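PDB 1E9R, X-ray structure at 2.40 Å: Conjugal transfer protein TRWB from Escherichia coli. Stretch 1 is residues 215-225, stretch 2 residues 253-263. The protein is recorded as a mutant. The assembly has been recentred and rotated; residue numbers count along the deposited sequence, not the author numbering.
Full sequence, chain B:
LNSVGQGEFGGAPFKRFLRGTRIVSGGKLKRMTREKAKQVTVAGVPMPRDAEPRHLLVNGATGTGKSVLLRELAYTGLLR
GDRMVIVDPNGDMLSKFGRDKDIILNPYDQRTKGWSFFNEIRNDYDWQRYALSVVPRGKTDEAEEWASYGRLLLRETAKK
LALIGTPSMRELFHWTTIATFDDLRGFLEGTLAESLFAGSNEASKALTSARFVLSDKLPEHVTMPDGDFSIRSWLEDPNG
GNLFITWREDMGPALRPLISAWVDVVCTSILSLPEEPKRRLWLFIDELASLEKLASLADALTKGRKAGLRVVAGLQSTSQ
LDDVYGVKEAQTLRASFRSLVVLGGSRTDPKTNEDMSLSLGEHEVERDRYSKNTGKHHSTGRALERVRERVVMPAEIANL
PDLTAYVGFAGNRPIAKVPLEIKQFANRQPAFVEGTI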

# COMPACT_ATOMS: atom_id res chain seq x y z
N SER B 215 18.75 24.57 8.38
CA SER B 215 18.79 24.81 9.82
C SER B 215 19.08 23.48 10.53
O SER B 215 19.66 23.46 11.61
N ASP B 216 18.67 22.38 9.91
CA ASP B 216 18.87 21.06 10.49
C ASP B 216 20.23 20.47 10.16
O ASP B 216 20.84 19.82 11.00
N LYS B 217 20.70 20.72 8.95
CA LYS B 217 21.97 20.15 8.51
C LYS B 217 23.25 20.90 8.87
O LYS B 217 24.24 20.29 9.28
N LEU B 218 23.22 22.22 8.74
CA LEU B 218 24.41 23.03 8.98
C LEU B 218 25.01 23.22 10.37
O LEU B 218 26.23 23.30 10.50
N PRO B 219 24.18 23.28 11.42
CA PRO B 219 24.71 23.46 12.78
C PRO B 219 26.13 22.94 13.10
O PRO B 219 27.05 23.73 13.31
N GLU B 220 26.31 21.62 13.12
CA GLU B 220 27.62 21.03 13.41
C GLU B 220 28.73 21.43 12.44
O GLU B 220 29.91 21.38 12.77
N HIS B 221 28.35 21.83 11.23
CA HIS B 221 29.33 22.25 10.24
C HIS B 221 29.86 23.61 10.66
O HIS B 221 31.00 23.97 10.38
N VAL B 222 29.00 24.37 11.34
CA VAL B 222 29.35 25.71 11.78
C VAL B 222 30.29 25.66 12.97
O VAL B 222 31.29 26.37 13.01
N THR B 223 29.96 24.80 13.93
CA THR B 223 30.75 24.66 15.14
C THR B 223 32.02 23.83 14.93
O THR B 223 32.88 23.76 15.81
N MET B 224 32.13 23.21 13.76
CA MET B 224 33.29 22.40 13.43
C MET B 224 34.52 23.28 13.33
O MET B 224 34.52 24.28 12.61
N PRO B 225 35.59 22.94 14.07
CA PRO B 225 36.82 23.72 14.04
C PRO B 225 37.22 23.95 12.59
O PRO B 225 37.28 23.01 11.80
N PRO B 253 23.18 11.33 17.39
CA PRO B 253 22.10 11.99 16.65
C PRO B 253 22.46 13.38 16.15
O PRO B 253 22.19 13.72 15.01
N ALA B 254 23.06 14.19 17.01
CA ALA B 254 23.43 15.54 16.62
C ALA B 254 24.48 15.56 15.51
O ALA B 254 24.47 16.45 14.66
N LEU B 255 25.36 14.56 15.51
CA LEU B 255 26.43 14.49 14.53
C LEU B 255 26.09 13.71 13.27
O LEU B 255 26.85 13.72 12.31
N ARG B 256 24.95 13.03 13.27
CA ARG B 256 24.52 12.23 12.13
C ARG B 256 24.71 12.92 10.76
O ARG B 256 25.32 12.36 9.85
N PRO B 257 24.19 14.15 10.60
CA PRO B 257 24.39 14.78 9.29
C PRO B 257 25.84 15.12 8.91
O PRO B 257 26.22 15.03 7.73
N LEU B 258 26.66 15.51 9.89
CA LEU B 258 28.07 15.84 9.63
C LEU B 258 28.85 14.60 9.23
O LEU B 258 29.56 14.61 8.22
N ILE B 259 28.71 13.54 10.02
CA ILE B 259 29.39 12.28 9.75
C ILE B 259 28.92 11.76 8.39
O ILE B 259 29.74 11.34 7.56
N SER B 260 27.61 11.80 8.15
CA SER B 260 27.07 11.38 6.86
C SER B 260 27.71 12.22 5.76
O SER B 260 28.04 11.71 4.70
N ALA B 261 27.90 13.50 6.01
CA ALA B 261 28.52 14.36 5.02
C ALA B 261 29.93 13.87 4.70
O ALA B 261 30.32 13.77 3.53
N TRP B 262 30.70 13.57 5.73
CA TRP B 262 32.07 13.12 5.51
C TRP B 262 32.11 11.83 4.73
O TRP B 262 32.83 11.72 3.72
N VAL B 263 31.34 10.84 5.18
CA VAL B 263 31.31 9.57 4.47
C VAL B 263 30.99 9.77 2.99
O VAL B 263 31.62 9.16 2.12

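What does E220 do at the centre of this contact? It gives up more surface to the other stretch than any other residue, and its CA-to-CB bond points toward the helix of stretch 2. With chi1 and chi2 both m, the chain folds so that CG of E220 lies 3.3 Å from O of A254, an aliphatic carbon set against a backbone carbonyl rather than a hydrogen bond. Further out, OE1 of E220 comes within 3.9 Å of CD2 of L255, whose side chain (m, t) starts sideways but ends nearer. The carboxylate finds no polar partner here; OE1 is hydrogen-bonded elsewhere in the structure. The base of the residue also packs, with CB of E220 4.1 Å from CD1 of L258.

How does L258 fill the space between the stretches? It has the largest covered area on its own side, and its two methyl groups reach different neighbours. CD1 of L258 lies 3.8 Å from CG of M224, an apolar contact close to the E220 backbone. CD2 of L258 sits over a face of the H221 ring, 4.1 Å from the ring centroid and 22° off the normal, in a CH-pi arrangement. The chi1 of L258 is -145°, between wells, while chi2 is t.

Where does H221 find its polar partner? Its CB points sideways, but chi1 m and chi2 of -97° bring the imidazole nearer to the helix. There the ring meets CB of A261 at its edge, with CE1 of H221 3.8 Å from that methyl. No hydrogen bond crosses directly between the stretches; water 1 provides the link instead. It lies 2.8 Å from NE2 of H221 and donates a weak hydrogen bond to O of P257, its oxygen 2.5 Å from that carbonyl oxygen.

What closes the contact at its two ends? At one, the CA-to-CB bond of P257 points toward stretch 1 and CB of P257 lies 4.0 Å from CD of K217 (chi1 m, chi2 m, chi3 t, chi4 t), so the lysine's CD packs against that corner of the proline ring while NZ is satisfied elsewhere. The helix is kinked here, and the proline nitrogen has no hydrogen to give to the preceding turn. At the other, the CA-to-CB bond of M224 points toward stretch 2, with chi1 at -136° and chi2 m, placing CE of M224 3.5 Å from CH2 of W262 (chi1 m), at the edge of the indole. SD of M224 lies 5.3 Å from the centroid of the W262 six-membered ring, also edge-on.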

# COMPACT_ATOMS: atom_id res chain seq x y z
CB SER B 215 17.45 25.39 10.30
OG SER B 215 16.80 24.51 11.19
CB ASP B 216 17.80 20.06 10.01
CG ASP B 216 16.41 20.40 10.53
OD1 ASP B 216 16.29 20.85 11.69
OD2 ASP B 216 15.42 20.19 9.78
CB LYS B 217 21.95 19.92 7.00
CG LYS B 217 20.75 19.14 6.50
CD LYS B 217 20.60 17.83 7.22
CE LYS B 217 19.26 17.19 6.91
NZ LYS B 217 19.00 16.01 7.78
CB LEU B 218 24.19 24.41 8.36
CG LEU B 218 24.05 24.39 6.84
CD1 LEU B 218 23.84 25.81 6.31
CD2 LEU B 218 25.29 23.77 6.24
CB PRO B 219 23.63 22.83 13.65
CG PRO B 219 22.37 23.23 12.92
CD PRO B 219 22.74 22.96 11.46
CB GLU B 220 27.51 19.52 13.47
CG GLU B 220 26.61 19.01 14.58
CD GLU B 220 26.98 19.58 15.95
OE1 GLU B 220 28.18 19.64 16.28
OE2 GLU B 220 26.05 19.97 16.70
CB HIS B 221 28.66 22.40 8.86
CG HIS B 221 28.32 21.10 8.20
ND1 HIS B 221 29.12 20.51 7.26
CD2 HIS B 221 27.25 20.28 8.35
CE1 HIS B 221 28.57 19.38 6.85
NE2 HIS B 221 27.43 19.22 7.50
CB VAL B 222 28.08 26.52 12.18
CG1 VAL B 222 28.48 27.91 12.63
CG2 VAL B 222 27.11 26.61 11.00
CB THR B 223 29.91 24.01 16.25
OG1 THR B 223 29.56 22.67 15.88
CG2 THR B 223 28.64 24.83 16.47
CB MET B 224 33.09 21.69 12.08
CG MET B 224 33.51 20.21 12.04
SD MET B 224 35.27 19.82 11.94
CE MET B 224 35.34 18.42 12.91
CB PRO B 225 37.80 22.82 14.78
CG PRO B 225 36.91 22.19 15.83
CD PRO B 225 35.69 21.82 15.03
CB PRO B 253 20.96 12.01 17.67
CG PRO B 253 21.67 11.98 18.99
CD PRO B 253 22.74 10.96 18.74
CB ALA B 254 23.96 16.29 17.84
CB LEU B 255 27.69 13.90 15.17
CG LEU B 255 28.43 14.84 16.12
CD1 LEU B 255 29.51 14.10 16.88
CD2 LEU B 255 29.03 15.99 15.31
CB ARG B 256 23.06 11.81 12.32
CG ARG B 256 22.60 10.71 11.41
CD ARG B 256 21.20 10.29 11.79
NE ARG B 256 20.75 9.12 11.03
CZ ARG B 256 19.75 9.12 10.15
NH1 ARG B 256 19.08 10.24 9.90
NH2 ARG B 256 19.42 7.99 9.52
CB PRO B 257 23.48 16.02 9.35
CG PRO B 257 23.32 16.28 10.79
CD PRO B 257 23.20 14.90 11.39
CB LEU B 258 28.74 16.44 10.88
CG LEU B 258 29.79 17.54 10.60
CD1 LEU B 258 30.74 17.65 11.77
CD2 LEU B 258 30.55 17.24 9.32
CB ILE B 259 29.10 11.24 10.87
CG1 ILE B 259 29.65 11.75 12.20
CG2 ILE B 259 29.75 9.92 10.55
CD1 ILE B 259 29.02 11.07 13.43
CB SER B 260 25.54 11.57 6.82
OG SER B 260 24.90 10.75 7.77
CB ALA B 261 28.58 15.79 5.52
CB TRP B 262 32.81 12.97 6.85
CG TRP B 262 33.20 14.29 7.48
CD1 TRP B 262 33.52 15.45 6.82
CD2 TRP B 262 33.29 14.58 8.88
NE1 TRP B 262 33.81 16.43 7.73
CE2 TRP B 262 33.68 15.93 9.00
CE3 TRP B 262 33.09 13.82 10.04
CZ2 TRP B 262 33.86 16.55 10.24
CZ3 TRP B 262 33.28 14.44 11.28
CH2 TRP B 262 33.66 15.79 11.37
CB VAL B 263 30.27 8.62 5.09
CG1 VAL B 263 30.13 7.37 4.24
CG2 VAL B 263 30.68 8.26 6.51
O HOH W 1 25.56 17.28 6.74